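Local coordinates for protein alpha,alpha-trehalose-phosphate synthase (UDP-forming) (Burkholderia multivorans, PDB 5UOF) that belongs to glycosyltransferase family 20 and has the two-domain GT-B fold, with two Rossmann-like halves facing each other, at residues R87-A92 / A113-V118; V97-G102 / P369-M374; K184-Y189 / Q201-Y206. All coordinates share one frame; numbering follows the deposited sequence. Where two conformers were deposited one is given.

Interaction 1: R87-A92 / A113-V118; sequences RGFSNA and AGYLRV. With EDO (1,2-ethanediol), chain I; EDO (1,2-ethanediol), chain J.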
loop_
_atom_site.group_PDB
_atom_site.type_symbol
_atom_site.label_atom_id
_atom_site.label_comp_id
_atom_site.label_asym_id
_atom_site.label_seq_id
_atom_site.Cartn_x
_atom_site.Cartn_y
_atom_site.Cartn_z
ATOM N N ARG A 87 -21.223 -5.237 -7.765
ATOM C CA ARG A 87 -21.175 -3.774 -7.738
ATOM C C ARG A 87 -21.239 -3.273 -6.310
ATOM O O ARG A 87 -21.963 -2.329 -5.976
ATOM C CB ARG A 87 -22.297 -3.173 -8.576
ATOM C CG ARG A 87 -22.266 -3.585 -10.031
ATOM C CD ARG A 87 -23.308 -2.846 -10.850
ATOM N NE ARG A 87 -23.023 -1.416 -10.930
ATOM C CZ ARG A 87 -23.734 -0.472 -10.321
ATOM N NH1 ARG A 87 -24.793 -0.799 -9.588
ATOM N NH2 ARG A 87 -23.390 0.802 -10.452
ATOM N N GLY A 88 -20.488 -3.937 -5.434
ATOM C CA GLY A 88 -20.491 -3.565 -4.038
ATOM C C GLY A 88 -19.135 -3.746 -3.396
ATOM O O GLY A 88 -18.124 -3.297 -3.930
ATOM N N PHE A 89 -19.104 -4.463 -2.277
ATOM C CA PHE A 89 -17.917 -4.483 -1.424
ATOM C C PHE A 89 -16.714 -5.127 -2.113
ATOM O O PHE A 89 -15.585 -4.638 -1.981
ATOM C CB PHE A 89 -18.247 -5.219 -0.119
ATOM C CG PHE A 89 -17.045 -5.521 0.734
ATOM C CD1 PHE A 89 -16.504 -4.545 1.569
ATOM C CD2 PHE A 89 -16.464 -6.779 0.709
ATOM C CE1 PHE A 89 -15.396 -4.825 2.351
ATOM C CE2 PHE A 89 -15.362 -7.076 1.497
ATOM C CZ PHE A 89 -14.814 -6.090 2.317
ATOM N N SER A 90 -16.929 -6.222 -2.854
ATOM C CA SER A 90 -15.816 -6.941 -3.480
ATOM C C SER A 90 -15.046 -6.039 -4.431
ATOM O O SER A 90 -13.811 -6.020 -4.439
ATOM C CB SER A 90 -16.323 -8.162 -4.252
ATOM O OG SER A 90 -16.937 -9.110 -3.419
ATOM N N ASN A 91 -15.762 -5.302 -5.267
ATOM C CA ASN A 91 -15.070 -4.484 -6.256
ATOM C C ASN A 91 -14.817 -3.059 -5.783
ATOM O O ASN A 91 -13.876 -2.416 -6.268
ATOM C CB ASN A 91 -15.853 -4.483 -7.570
ATOM C CG ASN A 91 -15.701 -5.801 -8.336
ATOM O OD1 ASN A 91 -14.613 -6.390 -8.376
ATOM N ND2 ASN A 91 -16.788 -6.272 -8.932
ATOM N N ALA A 92 -15.611 -2.556 -4.842
ATOM C CA ALA A 92 -15.381 -1.212 -4.327
ATOM C C ALA A 92 -14.339 -1.165 -3.223
ATOM O O ALA A 92 -13.751 -0.105 -3.005
ATOM C CB ALA A 92 -16.688 -0.596 -3.800
ATOM N N ALA A 113 -22.254 -5.974 4.459
ATOM C CA ALA A 113 -23.314 -6.891 4.872
ATOM C C ALA A 113 -23.904 -7.615 3.669
ATOM O O ALA A 113 -24.226 -8.808 3.749
ATOM C CB ALA A 113 -24.413 -6.143 5.630
ATOM N N GLY A 114 -24.052 -6.908 2.545
ATOM C CA GLY A 114 -24.607 -7.536 1.352
ATOM C C GLY A 114 -23.701 -8.609 0.777
ATOM O O GLY A 114 -24.172 -9.629 0.271
ATOM N N TYR A 115 -22.391 -8.370 0.817
ATOM C CA TYR A 115 -21.392 -9.359 0.411
ATOM C C TYR A 115 -21.506 -10.637 1.228
ATOM O O TYR A 115 -21.566 -11.749 0.675
ATOM C CB TYR A 115 -20.024 -8.709 0.590
ATOM C CG TYR A 115 -18.787 -9.530 0.392
ATOM C CD1 TYR A 115 -18.441 -10.016 -0.855
ATOM C CD2 TYR A 115 -17.894 -9.717 1.437
ATOM C CE1 TYR A 115 -17.261 -10.724 -1.043
ATOM C CE2 TYR A 115 -16.713 -10.405 1.257
ATOM C CZ TYR A 115 -16.402 -10.909 0.012
ATOM O OH TYR A 115 -15.217 -11.588 -0.185
ATOM N N LEU A 116 -21.565 -10.498 2.556
ATOM C CA LEU A 116 -21.798 -11.665 3.399
ATOM C C LEU A 116 -23.126 -12.332 3.060
ATOM O O LEU A 116 -23.206 -13.566 2.974
ATOM C CB LEU A 116 -21.762 -11.269 4.874
ATOM C CG LEU A 116 -20.470 -10.594 5.351
ATOM C CD1 LEU A 116 -20.471 -10.466 6.875
ATOM C CD2 LEU A 116 -19.222 -11.311 4.838
ATOM N N ARG A 117 -24.172 -11.532 2.840
ATOM C CA ARG A 117 -25.505 -12.088 2.619
ATOM C C ARG A 117 -25.550 -12.941 1.358
ATOM O O ARG A 117 -26.087 -14.055 1.370
ATOM C CB ARG A 117 -26.551 -10.974 2.539
ATOM C CG ARG A 117 -27.978 -11.531 2.354
ATOM C CD ARG A 117 -28.977 -10.460 1.916
ATOM N NE ARG A 117 -28.709 -9.987 0.557
ATOM C CZ ARG A 117 -29.050 -10.644 -0.552
ATOM N NH1 ARG A 117 -29.681 -11.816 -0.475
ATOM N NH2 ARG A 117 -28.764 -10.128 -1.744
ATOM N N VAL A 118 -24.986 -12.441 0.255
ATOM C CA VAL A 118 -25.078 -13.204 -0.987
ATOM C C VAL A 118 -24.203 -14.445 -0.926
ATOM O O VAL A 118 -24.559 -15.485 -1.495
ATOM C CB VAL A 118 -24.743 -12.336 -2.213
ATOM C CG1 VAL A 118 -25.772 -11.230 -2.352
ATOM C CG2 VAL A 118 -23.322 -11.782 -2.137
HETATM C C1 EDO I . -20.720 -15.523 4.797
HETATM O O1 EDO I . -21.982 -14.914 5.059
HETATM C C2 EDO I . -20.001 -15.783 6.108
HETATM O O2 EDO I . -20.609 -16.875 6.808
HETATM C C1 EDO J . -12.846 -4.786 -11.009
HETATM O O1 EDO J . -13.537 -3.883 -10.141
HETATM C C2 EDO J . -11.677 -4.046 -11.639
HETATM O O2 EDO J . -12.157 -2.860 -12.281
#
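Phe89 and Tyr115 bring together helices 89-98 and 109-127, both part of the N-terminal Rossmann-like half of this GT-B fold. The contact is chiefly aromatic. Phe89 reaches Tyr115 with one flank of its ring: CD2 of Phe89 lies 3.3 Å from CD2 of Tyr115, above one face of the tyrosine and offset toward its rim. Further along, CE2 of Phe89 is 3.6 Å from CE2 of Tyr115. With ring centres 4.9 Å apart and planes inclined at 46°, the pair is an oblique aromatic packing, neither a parallel stack nor a T. In both residues CG stands anti to the backbone N (chi1 170° in Phe89, 174° in Tyr115), which extends each ring into the gap between the helices. Tyr112 and Leu94 add to the apolar surroundings of Phe89.

Polar groups lie at the margin of this packing. The Ser90 hydroxyl comes close to the Tyr115 ring, but the serine was modelled in two conformers, so the approach is doubtful. Tyrosine suits its place because its ring packs on Phe89 while the OH of this buried residue is hydrogen-bonded to Tyr141 O.

The backbone sets where Phe89 stands. Gly88 is the N-cap of helix 89-98, in a conformation that residues with side chains seldom adopt, and its O accepts from Ala92 N at 2.8 Å. On the other helix, the O of Leu116 accepts from O1 of a 1,2-ethanediol at 2.8 Å.

Interaction 2: V97-G102 / P369-M374; sequences VFHYRG and PLRDGM. With EDO (1,2-ethanediol), chain H.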
loop_
_atom_site.group_PDB
_atom_site.type_symbol
_atom_site.label_atom_id
_atom_site.label_comp_id
_atom_site.label_asym_id
_atom_site.label_seq_id
_atom_site.Cartn_x
_atom_site.Cartn_y
_atom_site.Cartn_z
ATOM N N VAL A 97 -7.945 -2.513 -2.703
ATOM C CA VAL A 97 -6.942 -2.642 -1.649
ATOM C C VAL A 97 -5.981 -3.781 -1.963
ATOM O O VAL A 97 -4.764 -3.648 -1.786
ATOM C CB VAL A 97 -7.602 -2.836 -0.272
ATOM C CG1 VAL A 97 -6.520 -3.193 0.761
ATOM C CG2 VAL A 97 -8.344 -1.560 0.149
ATOM N N PHE A 98 -6.504 -4.915 -2.446
ATOM C CA PHE A 98 -5.626 -6.040 -2.758
ATOM C C PHE A 98 -4.708 -5.736 -3.937
ATOM O O PHE A 98 -3.677 -6.402 -4.089
ATOM C CB PHE A 98 -6.435 -7.301 -3.061
ATOM C CG PHE A 98 -7.007 -7.995 -1.841
ATOM C CD1 PHE A 98 -7.462 -7.277 -0.738
ATOM C CD2 PHE A 98 -7.128 -9.378 -1.825
ATOM C CE1 PHE A 98 -8.025 -7.938 0.365
ATOM C CE2 PHE A 98 -7.665 -10.044 -0.733
ATOM C CZ PHE A 98 -8.127 -9.318 0.367
ATOM N N HIS A 99 -5.057 -4.759 -4.781
ATOM C CA HIS A 99 -4.143 -4.308 -5.831
ATOM C C HIS A 99 -3.356 -3.082 -5.404
ATOM O O HIS A 99 -2.841 -2.343 -6.259
ATOM C CB HIS A 99 -4.900 -4.063 -7.135
ATOM C CG HIS A 99 -5.388 -5.326 -7.775
ATOM N ND1 HIS A 99 -6.540 -5.968 -7.372
ATOM C CD2 HIS A 99 -4.849 -6.103 -8.751
ATOM C CE1 HIS A 99 -6.700 -7.073 -8.081
ATOM N NE2 HIS A 99 -5.689 -7.174 -8.929
ATOM N N TYR A 100 -3.244 -2.864 -4.092
ATOM C CA TYR A 100 -2.383 -1.825 -3.523
ATOM C C TYR A 100 -2.846 -0.426 -3.923
ATOM O O TYR A 100 -2.048 0.510 -4.038
ATOM C CB TYR A 100 -0.913 -2.062 -3.893
ATOM C CG TYR A 100 -0.300 -3.169 -3.065
ATOM C CD1 TYR A 100 -0.567 -4.499 -3.340
ATOM C CD2 TYR A 100 0.524 -2.883 -1.985
ATOM C CE1 TYR A 100 -0.020 -5.516 -2.567
ATOM C CE2 TYR A 100 1.065 -3.883 -1.213
ATOM C CZ TYR A 100 0.800 -5.200 -1.505
ATOM O OH TYR A 100 1.350 -6.195 -0.732
ATOM N N ARG A 101 -4.156 -0.267 -4.105
ATOM C CA ARG A 101 -4.742 1.047 -4.337
ATOM C C ARG A 101 -5.731 1.399 -3.228
ATOM O O ARG A 101 -6.932 1.536 -3.477
ATOM C CB ARG A 101 -5.411 1.104 -5.713
ATOM C CG ARG A 101 -4.451 1.021 -6.913
ATOM C CD ARG A 101 -3.491 2.218 -6.980
ATOM N NE ARG A 101 -4.158 3.522 -7.012
ATOM C CZ ARG A 101 -4.431 4.204 -8.125
ATOM N NH1 ARG A 101 -4.120 3.708 -9.316
ATOM N NH2 ARG A 101 -5.021 5.391 -8.047
ATOM N N GLY A 102 -5.234 1.564 -2.000
ATOM C CA GLY A 102 -6.092 1.996 -0.908
ATOM C C GLY A 102 -6.810 3.304 -1.179
ATOM O O GLY A 102 -7.900 3.536 -0.649
ATOM N N PRO A 369 1.823 -3.956 -15.774
ATOM C CA PRO A 369 0.802 -3.464 -14.841
ATOM C C PRO A 369 1.429 -2.982 -13.547
ATOM O O PRO A 369 2.489 -3.459 -13.138
ATOM C CB PRO A 369 -0.074 -4.700 -14.581
ATOM C CG PRO A 369 0.874 -5.873 -14.799
ATOM C CD PRO A 369 1.728 -5.413 -15.977
ATOM N N LEU A 370 0.736 -2.050 -12.881
ATOM C CA LEU A 370 1.209 -1.572 -11.584
ATOM C C LEU A 370 1.146 -2.666 -10.530
ATOM O O LEU A 370 1.949 -2.666 -9.592
ATOM C CB LEU A 370 0.385 -0.370 -11.123
ATOM C CG LEU A 370 0.324 0.759 -12.145
ATOM C CD1 LEU A 370 -0.455 1.947 -11.571
ATOM C CD2 LEU A 370 1.739 1.165 -12.592
ATOM N N ARG A 371 0.202 -3.599 -10.674
ATOM C CA ARG A 371 0.030 -4.696 -9.735
ATOM C C ARG A 371 -0.858 -5.743 -10.396
ATOM O O ARG A 371 -1.888 -5.398 -10.986
ATOM C CB ARG A 371 -0.581 -4.173 -8.427
ATOM C CG ARG A 371 -0.806 -5.210 -7.341
ATOM C CD ARG A 371 0.471 -5.923 -6.944
ATOM N NE ARG A 371 1.386 -5.070 -6.186
ATOM C CZ ARG A 371 2.311 -5.544 -5.355
ATOM N NH1 ARG A 371 2.417 -6.855 -5.166
ATOM N NH2 ARG A 371 3.101 -4.708 -4.688
ATOM N N ASP A 372 -0.453 -7.016 -10.306
ATOM C CA ASP A 372 -1.195 -8.094 -10.956
ATOM C C ASP A 372 -0.917 -9.395 -10.216
ATOM O O ASP A 372 0.241 -9.720 -9.938
ATOM C CB ASP A 372 -0.777 -8.199 -12.431
ATOM C CG ASP A 372 -1.777 -8.973 -13.289
ATOM O OD1 ASP A 372 -2.266 -10.041 -12.849
ATOM O OD2 ASP A 372 -2.045 -8.523 -14.424
ATOM N N GLY A 373 -1.974 -10.135 -9.884
ATOM C CA GLY A 373 -1.775 -11.400 -9.191
ATOM C C GLY A 373 -0.861 -12.350 -9.944
ATOM O O GLY A 373 -0.119 -13.127 -9.331
ATOM N N MET A 374 -0.927 -12.330 -11.274
ATOM C CA MET A 374 -0.101 -13.226 -12.075
ATOM C C MET A 374 0.228 -12.560 -13.402
ATOM O O MET A 374 1.373 -12.161 -13.624
ATOM C CB MET A 374 -0.813 -14.580 -12.269
ATOM C CG MET A 374 -0.051 -15.588 -13.147
ATOM S SD MET A 374 1.642 -15.879 -12.575
ATOM C CE MET A 374 1.377 -16.430 -10.882
HETATM C C1 EDO H . -0.350 0.849 -0.859
HETATM O O1 EDO H . 0.376 2.079 -0.903
HETATM C C2 EDO H . -1.723 1.115 -0.256
HETATM O O2 EDO H . -2.501 1.902 -1.165
HETATM O O HOH W 1 -4.722 -9.473 -10.361
#
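The guanidinium of Arg371 lies flat on the Tyr100 ring, a cation-pi stack that bridges the two halves of the GT-B fold just where a Schellman motif ends helix 89-98. The planes differ by 11°, and CZ of Arg371 sits 3.9 Å from the Tyr100 ring centroid. NE of Arg371 lies near the rim, 3.5 Å from CD1 of Tyr100, while NH2 stands over the ring centre. Bends at chi2 (58°) and chi3 fold the arginine back over the ring, and its aliphatic part rests on the backbone, CB of Arg371 being 3.6 Å from His99 O. Arg371 was modelled in two conformers; this geometry is that of one of them.

Tyr100 is the C-prime residue, with positive phi, and its OH is held by Ser169 N and by Asp171 of the second subunit, which fixes the ring's far end. His99, stacked on Trp95, has a water 2.9 Å from NE2; that water accepts from Gly373 N, also at 2.9 Å, and so links the segments. Asp372 shapes the loop, pairing with Lys278 through OD2 while its OD1 closes an Asx turn by accepting from Met374 N at 3.1 Å (161°).

Interaction 3: K184-Y189 / Q201-Y206; sequences KFMCAY and QAFTDY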
loop_
_atom_site.group_PDB
_atom_site.type_symbol
_atom_site.label_atom_id
_atom_site.label_comp_id
_atom_site.label_asym_id
_atom_site.label_seq_id
_atom_site.Cartn_x
_atom_site.Cartn_y
_atom_site.Cartn_z
ATOM N N LYS A 184 -10.436 -14.482 9.242
ATOM C CA LYS A 184 -11.176 -15.588 9.850
ATOM C C LYS A 184 -11.894 -16.427 8.792
ATOM O O LYS A 184 -11.859 -17.662 8.841
ATOM C CB LYS A 184 -12.178 -15.065 10.881
ATOM C CG LYS A 184 -12.978 -16.185 11.559
ATOM C CD LYS A 184 -14.001 -15.637 12.564
ATOM C CE LYS A 184 -15.069 -14.817 11.863
ATOM N NZ LYS A 184 -16.139 -14.355 12.792
ATOM N N PHE A 185 -12.555 -15.773 7.830
ATOM C CA PHE A 185 -13.201 -16.504 6.739
ATOM C C PHE A 185 -12.202 -17.371 5.986
ATOM O O PHE A 185 -12.497 -18.527 5.637
ATOM C CB PHE A 185 -13.857 -15.531 5.764
ATOM C CG PHE A 185 -15.004 -14.758 6.345
ATOM C CD1 PHE A 185 -15.698 -15.222 7.452
ATOM C CD2 PHE A 185 -15.407 -13.572 5.751
ATOM C CE1 PHE A 185 -16.764 -14.505 7.971
ATOM C CE2 PHE A 185 -16.468 -12.847 6.268
ATOM C CZ PHE A 185 -17.147 -13.314 7.375
ATOM N N MET A 186 -11.016 -16.830 5.726
ATOM C CA MET A 186 -10.008 -17.567 4.982
ATOM C C MET A 186 -9.525 -18.776 5.755
ATOM O O MET A 186 -9.138 -19.780 5.148
ATOM C CB MET A 186 -8.851 -16.634 4.638
ATOM C CG MET A 186 -9.309 -15.560 3.677
ATOM S SD MET A 186 -8.074 -14.346 3.237
ATOM C CE MET A 186 -6.925 -15.357 2.279
ATOM N N CYS A 187 -9.559 -18.716 7.079
ATOM C CA CYS A 187 -9.192 -19.882 7.874
ATOM C C CYS A 187 -10.301 -20.924 7.964
ATOM O O CYS A 187 -10.078 -21.967 8.576
ATOM C CB CYS A 187 -8.772 -19.454 9.281
ATOM S SG CYS A 187 -7.269 -18.460 9.254
ATOM N N ALA A 188 -11.473 -20.679 7.378
ATOM C CA ALA A 188 -12.489 -21.726 7.301
ATOM C C ALA A 188 -12.165 -22.777 6.245
ATOM O O ALA A 188 -12.723 -23.881 6.297
ATOM C CB ALA A 188 -13.860 -21.105 7.018
ATOM N N TYR A 189 -11.280 -22.456 5.301
ATOM C CA TYR A 189 -10.807 -23.402 4.298
ATOM C C TYR A 189 -9.769 -24.353 4.882
ATOM O O TYR A 189 -8.964 -23.977 5.737
ATOM C CB TYR A 189 -10.195 -22.652 3.104
ATOM C CG TYR A 189 -11.205 -21.802 2.373
ATOM C CD1 TYR A 189 -12.039 -22.368 1.412
ATOM C CD2 TYR A 189 -11.343 -20.434 2.653
ATOM C CE1 TYR A 189 -12.984 -21.610 0.740
ATOM C CE2 TYR A 189 -12.298 -19.666 1.995
ATOM C CZ TYR A 189 -13.122 -20.265 1.046
ATOM O OH TYR A 189 -14.083 -19.529 0.385
ATOM N N GLN A 201 3.110 -15.470 1.935
ATOM C CA GLN A 201 3.797 -14.910 3.094
ATOM C C GLN A 201 3.030 -13.739 3.692
ATOM O O GLN A 201 3.054 -13.557 4.912
ATOM C CB GLN A 201 5.210 -14.465 2.719
ATOM C CG GLN A 201 6.049 -14.075 3.933
ATOM C CD GLN A 201 6.331 -15.253 4.856
ATOM O OE1 GLN A 201 6.871 -16.273 4.425
ATOM N NE2 GLN A 201 5.977 -15.115 6.130
ATOM N N ALA A 202 2.364 -12.929 2.857
ATOM C CA ALA A 202 1.562 -11.825 3.383
ATOM C C ALA A 202 0.459 -12.339 4.297
ATOM O O ALA A 202 0.209 -11.775 5.373
ATOM C CB ALA A 202 0.960 -11.014 2.233
ATOM N N PHE A 203 -0.222 -13.408 3.879
ATOM C CA PHE A 203 -1.263 -14.005 4.708
ATOM C C PHE A 203 -0.668 -14.578 5.989
ATOM O O PHE A 203 -1.188 -14.350 7.087
ATOM C CB PHE A 203 -1.989 -15.080 3.897
ATOM C CG PHE A 203 -3.092 -15.774 4.640
ATOM C CD1 PHE A 203 -4.303 -15.134 4.869
ATOM C CD2 PHE A 203 -2.935 -17.082 5.086
ATOM C CE1 PHE A 203 -5.332 -15.779 5.550
ATOM C CE2 PHE A 203 -3.963 -17.733 5.766
ATOM C CZ PHE A 203 -5.162 -17.078 5.999
ATOM N N THR A 204 0.436 -15.318 5.859
ATOM C CA THR A 204 1.106 -15.890 7.022
ATOM C C THR A 204 1.559 -14.799 7.985
ATOM O O THR A 204 1.413 -14.938 9.206
ATOM C CB THR A 204 2.295 -16.741 6.562
ATOM O OG1 THR A 204 1.813 -17.793 5.717
ATOM C CG2 THR A 204 2.997 -17.364 7.745
ATOM N N ASP A 205 2.104 -13.704 7.448
ATOM C CA ASP A 205 2.513 -12.578 8.282
ATOM C C ASP A 205 1.348 -12.045 9.103
ATOM O O ASP A 205 1.507 -11.741 10.288
ATOM C CB ASP A 205 3.084 -11.451 7.421
ATOM C CG ASP A 205 4.517 -11.707 6.980
ATOM O OD1 ASP A 205 5.149 -12.661 7.478
ATOM O OD2 ASP A 205 5.010 -10.936 6.129
ATOM N N TYR A 206 0.179 -11.896 8.479
ATOM C CA TYR A 206 -0.984 -11.415 9.218
ATOM C C TYR A 206 -1.288 -12.335 10.390
ATOM O O TYR A 206 -1.464 -11.878 11.526
ATOM C CB TYR A 206 -2.200 -11.303 8.288
ATOM C CG TYR A 206 -3.408 -10.635 8.937
ATOM C CD1 TYR A 206 -4.271 -11.350 9.763
ATOM C CD2 TYR A 206 -3.694 -9.292 8.704
ATOM C CE1 TYR A 206 -5.370 -10.739 10.346
ATOM C CE2 TYR A 206 -4.791 -8.676 9.293
ATOM C CZ TYR A 206 -5.622 -9.407 10.111
ATOM O OH TYR A 206 -6.711 -8.805 10.699
#
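The carboxylate of Asp205 is held through both oxygens. Its OD1 accepts from NE2 of Gln201, one turn earlier on helix 197-209, at 2.9 Å and 161°, the donor coming from above the carboxylate plane; its OD2 forms a salt bridge with Arg209 of the second subunit. Another face of this helix carries Phe203, which meets Met186 and Cys187 at the end of helix 179-186. The two helices precede and follow strand 191-194 along the chain in the Rossmann-like N-terminal domain.

Met186 and Phe203 run alongside each other in opposite directions. CB of Met186 is 3.7 Å from CE1 of Phe203, and the turn at chi3 (68°) brings the methyl CE back to the ring, 3.7 Å from the same CE1. The sulfur completes a Met-aromatic contact, approaching obliquely, with SD of Met186 4.9 Å from the Phe203 ring centroid. Methionine fits because its flexible, polarisable chain can follow the outline of a ring. Cys187, which lies in the type I turn Met186-Tyr189, adds a smaller sulfur contact, SG lying 4.1 Å from CZ of Phe203. Phe194 and Val183 also pack on Phe203.

No hydrogen bond crosses between the two segments. Dispersion and sulfur-aromatic attraction therefore join them in the buried interior, while the bonds described for Asp205 run to its own helix and to the second subunit.

From the N terminus, residues 87-92 open interaction 1, and helix 89-98 runs on to 97-102, where interaction 2 begins. Interaction 1 closes first, after a 20-residue loop, at 113-118, so the two contacts cross. Interaction 3 then ties 184-189 to 201-206 around a short segment containing strand 191-194, and lies nested inside the 266-residue loop that interaction 2 closes at 369-374. Interactions 1 and 3 join helices within the N-terminal half and touch each other, Leu116 CD2 being 3.5 Å from Phe185 CE2. Interaction 2 spans to the C-terminal half. Interactions 2 and 3, their centres 18 Å apart, both also reach the second subunit.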